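Local coordinates for twitching motility pilus retraction protein (Geobacter sulfurreducens PCA, PDB 5ZFQ) that probably powers retraction of type IV pili by coupling ATP hydrolysis to movements of a six-subunit ring, at residues 355-359 with 360-364; 112-116 with 117-121; 128-132 with 133-137; 54-58 with 59-63. All blocks are in the same frame, centred on the assembly; numbering follows the deposited sequence.

Interaction 1: residues 355-359 with 360-364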
loop_
_atom_site.group_PDB
_atom_site.type_symbol
_atom_site.label_atom_id
_atom_site.label_comp_id
_atom_site.label_asym_id
_atom_site.label_seq_id
_atom_site.Cartn_x
_atom_site.Cartn_y
_atom_site.Cartn_z
ATOM N N ARG A 355 39.390 25.569 26.609
ATOM C CA ARG A 355 38.557 26.753 26.369
ATOM C C ARG A 355 38.173 26.939 24.899
ATOM O O ARG A 355 38.158 28.062 24.386
ATOM C CB ARG A 355 39.260 28.018 26.869
ATOM C CG ARG A 355 39.455 28.103 28.379
ATOM C CD ARG A 355 40.415 29.214 28.692
ATOM N NE ARG A 355 40.681 29.348 30.118
ATOM C CZ ARG A 355 41.555 28.604 30.798
ATOM N NH1 ARG A 355 42.248 27.638 30.197
ATOM N NH2 ARG A 355 41.731 28.828 32.093
ATOM N N ARG A 356 37.860 25.837 24.230
ATOM C CA ARG A 356 37.446 25.877 22.832
ATOM C C ARG A 356 35.928 26.074 22.698
ATOM O O ARG A 356 35.461 26.640 21.712
ATOM C CB ARG A 356 37.884 24.598 22.117
ATOM C CG ARG A 356 39.324 24.152 22.422
ATOM C CD ARG A 356 40.384 24.983 21.683
ATOM N NE ARG A 356 40.093 25.160 20.251
ATOM C CZ ARG A 356 40.104 24.188 19.335
ATOM N NH1 ARG A 356 40.385 22.925 19.679
ATOM N NH2 ARG A 356 39.822 24.480 18.066
ATOM N N ILE A 357 35.173 25.607 23.695
ATOM C CA ILE A 357 33.722 25.808 23.762
ATOM C C ILE A 357 33.318 26.379 25.119
ATOM O O ILE A 357 34.095 26.329 26.070
ATOM C CB ILE A 357 32.929 24.487 23.524
ATOM C CG1 ILE A 357 33.041 23.549 24.735
ATOM C CG2 ILE A 357 33.379 23.795 22.261
ATOM C CD1 ILE A 357 32.334 22.225 24.531
ATOM N N SER A 358 32.101 26.909 25.220
ATOM C CA SER A 358 31.646 27.484 26.488
ATOM C C SER A 358 30.803 26.491 27.285
ATOM O O SER A 358 30.239 25.553 26.724
ATOM C CB SER A 358 30.852 28.768 26.247
ATOM O OG SER A 358 29.542 28.477 25.795
ATOM N N LEU A 359 30.736 26.708 28.594
ATOM C CA LEU A 359 29.977 25.856 29.498
ATOM C C LEU A 359 28.504 25.703 29.061
ATOM O O LEU A 359 27.962 24.600 29.136
ATOM C CB LEU A 359 30.066 26.402 30.939
ATOM C CG LEU A 359 29.591 25.501 32.101
ATOM C CD1 LEU A 359 30.535 24.329 32.337
ATOM C CD2 LEU A 359 29.361 26.271 33.400
ATOM N N ASP A 360 27.869 26.789 28.601
ATOM C CA ASP A 360 26.477 26.735 28.105
ATOM C C ASP A 360 26.328 25.727 26.984
ATOM O O ASP A 360 25.527 24.792 27.056
ATOM C CB ASP A 360 25.984 28.094 27.579
ATOM C CG ASP A 360 25.717 29.098 28.684
ATOM O OD1 ASP A 360 25.718 28.690 29.869
ATOM O OD2 ASP A 360 25.454 30.287 28.363
ATOM N N VAL A 361 27.107 25.941 25.933
ATOM C CA VAL A 361 27.052 25.092 24.764
ATOM C C VAL A 361 27.406 23.658 25.141
ATOM O O VAL A 361 26.714 22.717 24.752
ATOM C CB VAL A 361 27.985 25.619 23.675
ATOM C CG1 VAL A 361 27.934 24.720 22.446
ATOM C CG2 VAL A 361 27.581 27.039 23.324
ATOM N N ALA A 362 28.456 23.494 25.937
ATOM C CA ALA A 362 28.853 22.159 26.377
ATOM C C ALA A 362 27.711 21.437 27.095
ATOM O O ALA A 362 27.347 20.326 26.731
ATOM C CB ALA A 362 30.090 22.236 27.272
ATOM N N MET A 363 27.127 22.098 28.090
ATOM C CA MET A 363 26.097 21.489 28.920
ATOM C C MET A 363 24.808 21.223 28.149
ATOM O O MET A 363 24.079 20.293 28.493
ATOM C CB MET A 363 25.775 22.367 30.123
ATOM C CG MET A 363 26.858 22.515 31.193
ATOM S SD MET A 363 27.138 20.891 32.031
ATOM C CE MET A 363 25.486 20.558 32.731
ATOM N N ALA A 364 24.502 22.033 27.128
ATOM C CA ALA A 364 23.290 21.798 26.339
ATOM C C ALA A 364 23.446 20.521 25.519
ATOM O O ALA A 364 22.510 19.745 25.371
ATOM C CB ALA A 364 22.973 22.989 25.417
#
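Ile-357 lays its CD1 methyl against Ala-362 CB at 3.5 Å, a tightly packed part of the contact in which both residues are buried. The isoleucine lies just ahead of the helix, with CG1 held between its backbone N and carbonyl carbon (chi1 73°), which directs the CD1 end along the first turn; the small alanine lets that end settle close to the helix backbone. Leu-348, Leu-351 and Leu-352 of helix 344-353, Leu-295 of strand 286-296 and Val-304 of strand 303-310 surround this apolar side. Ser-358 OG also lies against Val-361 CG2, at 3.5 Å. The backbone seals the same turn: Ala-362 N donates to Ser-358 O at 2.8 Å, and Met-363 N donates to Leu-359 O, also at 2.8 Å.

The other side is looser. Leu-359 and Met-363 lie side by side and point the same way, with 4.1 Å between Leu-359 CG and Met-363 CG. Bent at its second and third torsions, the flexible methionine packs on Pro-369, Leu-372 and Lys-373 of helix 369-377. Asp-360 is exposed, and its carboxylate near the start of the helix is likely to interact favourably with the helix dipole.

A serine suits the junction, being short and polar where the chain enters the helix. Ser-358 stands at the N-cap of helix 359-365, its carbonyl accepting the opening i to i+4 bond, and Ile-357 and Ala-362 occupy the N' and N4 positions on its two sides: an N-cap with the N'-N4 apolar contact of a hydrophobic staple, a small one because its helical member is alanine.

Interaction 2: residues 112-116 with 117-121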
loop_
_atom_site.group_PDB
_atom_site.type_symbol
_atom_site.label_atom_id
_atom_site.label_comp_id
_atom_site.label_asym_id
_atom_site.label_seq_id
_atom_site.Cartn_x
_atom_site.Cartn_y
_atom_site.Cartn_z
ATOM N N PHE A 112 18.664 26.362 -8.502
ATOM C CA PHE A 112 17.281 26.230 -8.047
ATOM C C PHE A 112 16.464 27.414 -8.542
ATOM O O PHE A 112 17.016 28.341 -9.143
ATOM C CB PHE A 112 17.197 26.097 -6.503
ATOM C CG PHE A 112 17.833 27.248 -5.726
ATOM C CD1 PHE A 112 19.216 27.303 -5.529
ATOM C CD2 PHE A 112 17.041 28.236 -5.136
ATOM C CE1 PHE A 112 19.797 28.350 -4.793
ATOM C CE2 PHE A 112 17.612 29.292 -4.399
ATOM C CZ PHE A 112 18.983 29.347 -4.222
ATOM N N ILE A 113 15.149 27.358 -8.304
ATOM C CA ILE A 113 14.264 28.464 -8.631
ATOM C C ILE A 113 13.837 29.174 -7.356
ATOM O O ILE A 113 13.339 28.554 -6.397
ATOM C CB ILE A 113 12.997 28.006 -9.419
ATOM C CG1 ILE A 113 13.377 27.384 -10.767
ATOM C CG2 ILE A 113 12.086 29.191 -9.676
ATOM C CD1 ILE A 113 14.174 28.309 -11.670
ATOM N N GLN A 114 14.035 30.485 -7.326
ATOM C CA GLN A 114 13.449 31.260 -6.238
ATOM C C GLN A 114 12.738 32.466 -6.830
ATOM O O GLN A 114 13.285 33.173 -7.672
ATOM C CB GLN A 114 14.511 31.656 -5.198
ATOM C CG GLN A 114 15.497 32.725 -5.621
ATOM C CD GLN A 114 15.022 34.121 -5.234
ATOM O OE1 GLN A 114 14.445 34.326 -4.148
ATOM N NE2 GLN A 114 15.250 35.093 -6.129
ATOM N N ARG A 115 11.493 32.650 -6.402
ATOM C CA ARG A 115 10.642 33.740 -6.865
ATOM C C ARG A 115 10.650 33.897 -8.406
ATOM O O ARG A 115 10.767 35.011 -8.943
ATOM C CB ARG A 115 11.053 35.036 -6.161
ATOM C CG ARG A 115 10.478 35.131 -4.749
ATOM C CD ARG A 115 10.941 36.374 -4.014
ATOM N NE ARG A 115 12.350 36.298 -3.602
ATOM C CZ ARG A 115 12.972 37.233 -2.870
ATOM N NH1 ARG A 115 12.308 38.323 -2.464
ATOM N NH2 ARG A 115 14.255 37.086 -2.538
ATOM N N GLY A 116 10.545 32.763 -9.101
ATOM C CA GLY A 116 10.465 32.750 -10.551
ATOM C C GLY A 116 11.796 32.863 -11.276
ATOM O O GLY A 116 11.835 32.854 -12.514
ATOM N N ALA A 117 12.881 32.978 -10.510
ATOM C CA ALA A 117 14.207 33.179 -11.074
ATOM C C ALA A 117 15.171 32.045 -10.742
ATOM O O ALA A 117 15.067 31.387 -9.709
ATOM C CB ALA A 117 14.789 34.501 -10.590
ATOM N N VAL A 118 16.126 31.848 -11.633
ATOM C CA VAL A 118 17.222 30.935 -11.414
ATOM C C VAL A 118 18.130 31.490 -10.328
ATOM O O VAL A 118 18.327 32.696 -10.227
ATOM C CB VAL A 118 18.005 30.701 -12.724
ATOM C CG1 VAL A 118 19.286 29.937 -12.471
ATOM C CG2 VAL A 118 17.132 29.941 -13.688
ATOM N N ALA A 119 18.651 30.597 -9.497
ATOM C CA ALA A 119 19.542 30.963 -8.410
ATOM C C ALA A 119 20.618 29.878 -8.285
ATOM O O ALA A 119 20.338 28.691 -8.451
ATOM C CB ALA A 119 18.767 31.136 -7.100
ATOM N N GLY A 120 21.851 30.278 -8.014
ATOM C CA GLY A 120 22.933 29.324 -7.968
ATOM C C GLY A 120 23.785 29.455 -6.728
ATOM O O GLY A 120 24.040 30.561 -6.206
ATOM N N VAL A 121 24.217 28.309 -6.228
ATOM C CA VAL A 121 25.256 28.317 -5.217
ATOM C C VAL A 121 26.393 27.422 -5.697
ATOM O O VAL A 121 26.182 26.254 -6.090
ATOM C CB VAL A 121 24.744 27.861 -3.835
ATOM C CG1 VAL A 121 25.902 27.825 -2.841
ATOM C CG2 VAL A 121 23.646 28.805 -3.354
HETATM O O HOH W 1 17.591 34.444 -8.306
#
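Phe-112 spreads one face of its ring over Ala-119, whose CB lies 3.6 Å from the ring centroid and 20° off its normal, a CH-pi contact displaced toward the rim at CZ. The ring stands there because CG sits between the backbone N and the carbonyl carbon (chi1 57°), and the short alanine leaves room for it. Val-121 CG2 comes to the ring edge, near its plane. An alanine in place of Phe-112 would probably leave Ala-119 CB without its aromatic cover and open a gap beside Val-121. On the opposite sheet face Ile-113 CD1 meets Val-118 CG2 at 3.9 Å, with Phe-89 of helix 83-92 touching both residues.

Backbone bonds pair Phe-112 with Ala-119 and Gln-114 with Ala-117, Gln-114 N reaching Ala-117 O at 2.7 Å. They close a two-residue beta hairpin through a type I' turn, in which Arg-115 and Gly-116 both have positive phi; glycine adopts such angles readily.

Among the polar side chains, Gln-114 OE1 accepts from Arg-115 NE at 2.9 Å and from Arg-115 NH2 at 3.2 Å, the arginine approaching side-on with the oxygen in its guanidinium plane. Gln-114 NE2 donates to a water that in turn donates to Val-118 O. The turn also faces a second subunit, where Asp-207 of that chain accepts from Arg-115 N and Gly-116 N.

Interaction 3: residues 128-132 with 133-137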
loop_
_atom_site.group_PDB
_atom_site.type_symbol
_atom_site.label_atom_id
_atom_site.label_comp_id
_atom_site.label_asym_id
_atom_site.label_seq_id
_atom_site.Cartn_x
_atom_site.Cartn_y
_atom_site.Cartn_z
ATOM N N LYS A 128 43.393 19.479 -2.153
ATOM C CA LYS A 128 44.119 18.911 -1.028
ATOM C C LYS A 128 43.174 18.528 0.120
ATOM O O LYS A 128 42.455 19.365 0.671
ATOM C CB LYS A 128 45.206 19.881 -0.547
ATOM C CG LYS A 128 46.143 19.287 0.496
ATOM C CD LYS A 128 47.283 20.247 0.859
ATOM C CE LYS A 128 48.293 19.599 1.821
ATOM N NZ LYS A 128 49.589 19.249 1.158
ATOM N N ILE A 129 43.191 17.242 0.461
ATOM C CA ILE A 129 42.381 16.702 1.545
ATOM C C ILE A 129 43.047 16.887 2.919
ATOM O O ILE A 129 44.104 16.307 3.206
ATOM C CB ILE A 129 42.081 15.202 1.323
ATOM C CG1 ILE A 129 41.021 15.014 0.226
ATOM C CG2 ILE A 129 41.611 14.562 2.624
ATOM C CD1 ILE A 129 41.553 14.972 -1.211
ATOM N N LEU A 130 42.413 17.715 3.746
ATOM C CA LEU A 130 42.812 17.944 5.138
ATOM C C LEU A 130 43.188 16.667 5.890
ATOM O O LEU A 130 42.553 15.618 5.716
ATOM C CB LEU A 130 41.680 18.646 5.892
ATOM C CG LEU A 130 41.256 20.017 5.370
ATOM C CD1 LEU A 130 39.899 20.406 5.949
ATOM C CD2 LEU A 130 42.334 21.067 5.682
ATOM N N THR A 131 44.204 16.755 6.744
ATOM C CA THR A 131 44.628 15.578 7.500
ATOM C C THR A 131 43.952 15.471 8.892
ATOM O O THR A 131 43.231 16.373 9.327
ATOM C CB THR A 131 46.174 15.547 7.658
ATOM O OG1 THR A 131 46.571 14.291 8.237
ATOM C CG2 THR A 131 46.674 16.700 8.517
ATOM N N PHE A 132 44.172 14.342 9.561
ATOM C CA PHE A 132 43.681 14.129 10.915
ATOM C C PHE A 132 44.162 15.216 11.868
ATOM O O PHE A 132 43.379 15.739 12.662
ATOM C CB PHE A 132 44.132 12.766 11.433
ATOM C CG PHE A 132 43.713 11.624 10.570
ATOM C CD1 PHE A 132 44.475 11.249 9.478
ATOM C CD2 PHE A 132 42.551 10.930 10.847
ATOM C CE1 PHE A 132 44.090 10.188 8.679
ATOM C CE2 PHE A 132 42.158 9.881 10.058
ATOM C CZ PHE A 132 42.929 9.504 8.971
ATOM N N GLU A 133 45.456 15.526 11.778
ATOM C CA GLU A 133 46.091 16.599 12.540
ATOM C C GLU A 133 45.283 17.874 12.400
ATOM O O GLU A 133 44.848 18.471 13.392
ATOM C CB GLU A 133 47.532 16.857 12.063
ATOM C CG GLU A 133 48.554 15.701 12.196
ATOM C CD GLU A 133 48.112 14.348 11.601
ATOM O OE1 GLU A 133 47.462 14.313 10.526
ATOM O OE2 GLU A 133 48.451 13.307 12.208
ATOM N N GLU A 134 45.083 18.274 11.149
ATOM C CA GLU A 134 44.401 19.517 10.809
ATOM C C GLU A 134 42.919 19.516 11.194
ATOM O O GLU A 134 42.344 20.563 11.484
ATOM C CB GLU A 134 44.553 19.791 9.310
ATOM C CG GLU A 134 45.983 20.114 8.867
ATOM C CD GLU A 134 46.251 19.733 7.409
ATOM O OE1 GLU A 134 45.352 19.128 6.773
ATOM O OE2 GLU A 134 47.371 20.010 6.910
ATOM N N LEU A 135 42.290 18.349 11.195
ATOM C CA LEU A 135 40.892 18.282 11.586
ATOM C C LEU A 135 40.756 18.162 13.108
ATOM O O LEU A 135 39.655 18.247 13.664
ATOM C CB LEU A 135 40.201 17.117 10.876
ATOM C CG LEU A 135 40.084 17.351 9.369
ATOM C CD1 LEU A 135 39.512 16.147 8.652
ATOM C CD2 LEU A 135 39.247 18.601 9.101
ATOM N N GLY A 136 41.887 17.975 13.783
ATOM C CA GLY A 136 41.890 17.834 15.230
ATOM C C GLY A 136 41.396 16.475 15.696
ATOM O O GLY A 136 41.056 16.286 16.871
ATOM N N LEU A 137 41.344 15.527 14.765
ATOM C CA LEU A 137 40.996 14.154 15.090
ATOM C C LEU A 137 42.122 13.532 15.914
ATOM O O LEU A 137 43.306 13.738 15.610
ATOM C CB LEU A 137 40.734 13.351 13.817
ATOM C CG LEU A 137 39.484 13.779 13.053
ATOM C CD1 LEU A 137 39.493 13.272 11.643
ATOM C CD2 LEU A 137 38.256 13.259 13.741
#
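The Phe-132 ring has Glu-133 OE1 at its edge, near the ring plane, while Leu-137 CD1 comes obliquely to Phe-132 CD2 at 3.9 Å. The Glu-134 carboxylate is met from above its plane: Thr-131 N donates to Glu-134 OE1 at 2.6 Å, nearly straight at 169°. Glu-134 gets there by extending beyond CG, crossing Thr-131 at about a right angle so that its CD also passes Thr-131 CG2. Glu-133 instead bends at its second torsion (chi2 51°), which brings OE1 close to Thr-131 OG1, too close for the details of that bond to be trusted; its OE2 forms a salt bridge with Lys-142. Threonine suits this place, since its N binds Glu-134 OE1 while its CG2 methyl lies against Glu-134 CD.

On the apolar flank Leu-130 CD1 touches Leu-135 CD2 at 3.7 Å, the two leucines crossing at about a right angle. Thr-131 O receives Leu-135 N at 2.9 Å.

The short, weakly bonded helical turn ends in a Schellman motif. Gly-136, a residue that takes positive phi without side-chain strain, donates its N to Glu-133 O at 3.0 Å, and Leu-137 N reaches back to Phe-132 O at 2.9 Å; the apolar pairing of Phe-132 with Leu-137 across the helix end is characteristic of this motif.

Interaction 4: residues 54-58 with 59-63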
loop_
_atom_site.group_PDB
_atom_site.type_symbol
_atom_site.label_atom_id
_atom_site.label_comp_id
_atom_site.label_asym_id
_atom_site.label_seq_id
_atom_site.Cartn_x
_atom_site.Cartn_y
_atom_site.Cartn_z
ATOM N N ILE A 54 30.532 36.296 -2.708
ATOM C CA ILE A 54 31.382 35.162 -2.304
ATOM C C ILE A 54 31.488 35.102 -0.777
ATOM O O ILE A 54 31.310 36.117 -0.089
ATOM C CB ILE A 54 32.812 35.223 -2.899
ATOM C CG1 ILE A 54 33.585 36.415 -2.308
ATOM C CG2 ILE A 54 32.771 35.175 -4.461
ATOM C CD1 ILE A 54 34.895 36.746 -3.030
ATOM N N ARG A 55 31.742 33.906 -0.251
ATOM C CA ARG A 55 31.918 33.741 1.180
ATOM C C ARG A 55 33.386 33.483 1.446
ATOM O O ARG A 55 33.962 32.577 0.856
ATOM C CB ARG A 55 31.059 32.587 1.734
ATOM C CG ARG A 55 31.129 32.472 3.270
ATOM C CD ARG A 55 30.403 31.264 3.829
ATOM N NE ARG A 55 28.981 31.190 3.485
ATOM C CZ ARG A 55 28.001 31.864 4.090
ATOM N NH1 ARG A 55 28.266 32.673 5.106
ATOM N NH2 ARG A 55 26.742 31.707 3.693
ATOM N N VAL A 56 33.982 34.278 2.329
ATOM C CA VAL A 56 35.400 34.148 2.653
ATOM C C VAL A 56 35.623 34.000 4.154
ATOM O O VAL A 56 35.339 34.921 4.923
ATOM C CB VAL A 56 36.213 35.363 2.152
ATOM C CG1 VAL A 56 37.700 35.115 2.355
ATOM C CG2 VAL A 56 35.908 35.654 0.688
ATOM N N ASP A 57 36.149 32.849 4.565
ATOM C CA ASP A 57 36.340 32.551 5.985
ATOM C C ASP A 57 35.080 32.819 6.804
ATOM O O ASP A 57 35.168 33.322 7.923
ATOM C CB ASP A 57 37.509 33.365 6.564
ATOM C CG ASP A 57 38.868 32.888 6.063
ATOM O OD1 ASP A 57 38.953 31.749 5.548
ATOM O OD2 ASP A 57 39.859 33.638 6.209
ATOM N N GLY A 58 33.916 32.501 6.235
ATOM C CA GLY A 58 32.640 32.682 6.910
ATOM C C GLY A 58 31.800 33.863 6.443
ATOM O O GLY A 58 30.573 33.836 6.526
ATOM N N GLN A 59 32.459 34.905 5.945
ATOM C CA GLN A 59 31.789 36.180 5.666
ATOM C C GLN A 59 31.290 36.322 4.225
ATOM O O GLN A 59 32.058 36.166 3.273
ATOM C CB GLN A 59 32.733 37.347 5.997
ATOM C CG GLN A 59 32.075 38.580 6.651
ATOM C CD GLN A 59 31.103 38.247 7.804
ATOM O OE1 GLN A 59 31.337 37.324 8.601
ATOM N NE2 GLN A 59 30.023 39.033 7.911
ATOM N N LEU A 60 30.002 36.626 4.072
ATOM C CA LEU A 60 29.491 36.990 2.759
ATOM C C LEU A 60 30.028 38.356 2.370
ATOM O O LEU A 60 30.054 39.292 3.180
ATOM C CB LEU A 60 27.964 36.986 2.714
ATOM C CG LEU A 60 27.335 35.618 2.503
ATOM C CD1 LEU A 60 25.814 35.732 2.429
ATOM C CD2 LEU A 60 27.910 34.966 1.251
ATOM N N ILE A 61 30.472 38.445 1.123
ATOM C CA ILE A 61 31.105 39.634 0.586
ATOM C C ILE A 61 30.594 39.864 -0.824
ATOM O O ILE A 61 30.791 39.020 -1.714
ATOM C CB ILE A 61 32.634 39.504 0.539
ATOM C CG1 ILE A 61 33.220 39.326 1.935
ATOM C CG2 ILE A 61 33.236 40.692 -0.123
ATOM C CD1 ILE A 61 34.707 38.983 1.906
ATOM N N PRO A 62 29.905 40.986 -1.038
ATOM C CA PRO A 62 29.466 41.314 -2.404
ATOM C C PRO A 62 30.635 41.675 -3.329
ATOM O O PRO A 62 31.546 42.372 -2.893
ATOM C CB PRO A 62 28.536 42.513 -2.194
ATOM C CG PRO A 62 28.861 43.037 -0.797
ATOM C CD PRO A 62 29.319 41.867 -0.012
ATOM N N LEU A 63 30.625 41.205 -4.579
ATOM C CA LEU A 63 31.638 41.651 -5.561
ATOM C C LEU A 63 31.371 43.085 -6.069
ATOM O O LEU A 63 30.243 43.591 -6.026
ATOM C CB LEU A 63 31.722 40.695 -6.762
ATOM C CG LEU A 63 32.157 39.230 -6.557
ATOM C CD1 LEU A 63 32.418 38.513 -7.901
ATOM C CD2 LEU A 63 33.355 39.074 -5.600
#
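Arg-55 and Leu-60 cross at a slant on one face of the hairpin, and Leu-60 CG rides 3.8 Å above one face of the guanidinium, offset toward its rim. Arg-55 sets out with CG anti to its own N (chi1 -175°) and bends at chi3 (-58°), which swings the guanidinium back toward the turn. There NH1 donates to Gly-58 O at 2.9 Å, the oxygen lying in the guanidinium plane although the donor stands above the carbonyl plane. The charged end has stronger partners on a second subunit, where Asp-222 of that chain pairs with NE and Asp-224 of that chain with NH2. A leucine at Arg-55 would probably leave those two aspartates without this counter-charge and Gly-58 O without this donor.

On the other face Val-56 and Ile-61 also cross at a slant, Val-56 CG2 to Ile-61 CD1 at 3.7 Å. Ile-54 meets Leu-63 at about a right angle, with 3.8 Å between Ile-54 CD1 and Leu-63 CD2. Beta-branched Ile-54, Val-56 and Ile-61 suit the strands. Backbone bonds pair Ile-54 with Ile-61 and Val-56 with Gln-59, and a type I' turn joins them. Gly-58 fits it because a side chain there would press on the preceding carbonyl.

Strand 59-62 borders the six-stranded antiparallel sheet within this chain, strand 53-56 continues it to strand 43-46, and helix 29-38 covers Ile-54 and Leu-63 through Leu-36 and Leu-32.

Along the chain the order is interaction 4, interaction 2, interaction 3, interaction 1. Interactions 4 and 2 are hairpins of the same six-stranded antiparallel sheet, their centres about 19 Å apart, and both face a second subunit, so hairpins of this sheet contribute to the subunit interface. After strand 117-125 the chain runs on to interaction 3, about 35 Å from interaction 2 between centres, where a short helix packs against helix 162-176, whose start belongs to a probable P-loop. Interaction 1 begins the late helix 359-365, against strands 286-296 and 303-310 of the seven-stranded sheet; its nearest atoms are about 7 Å from interaction 3, without touching.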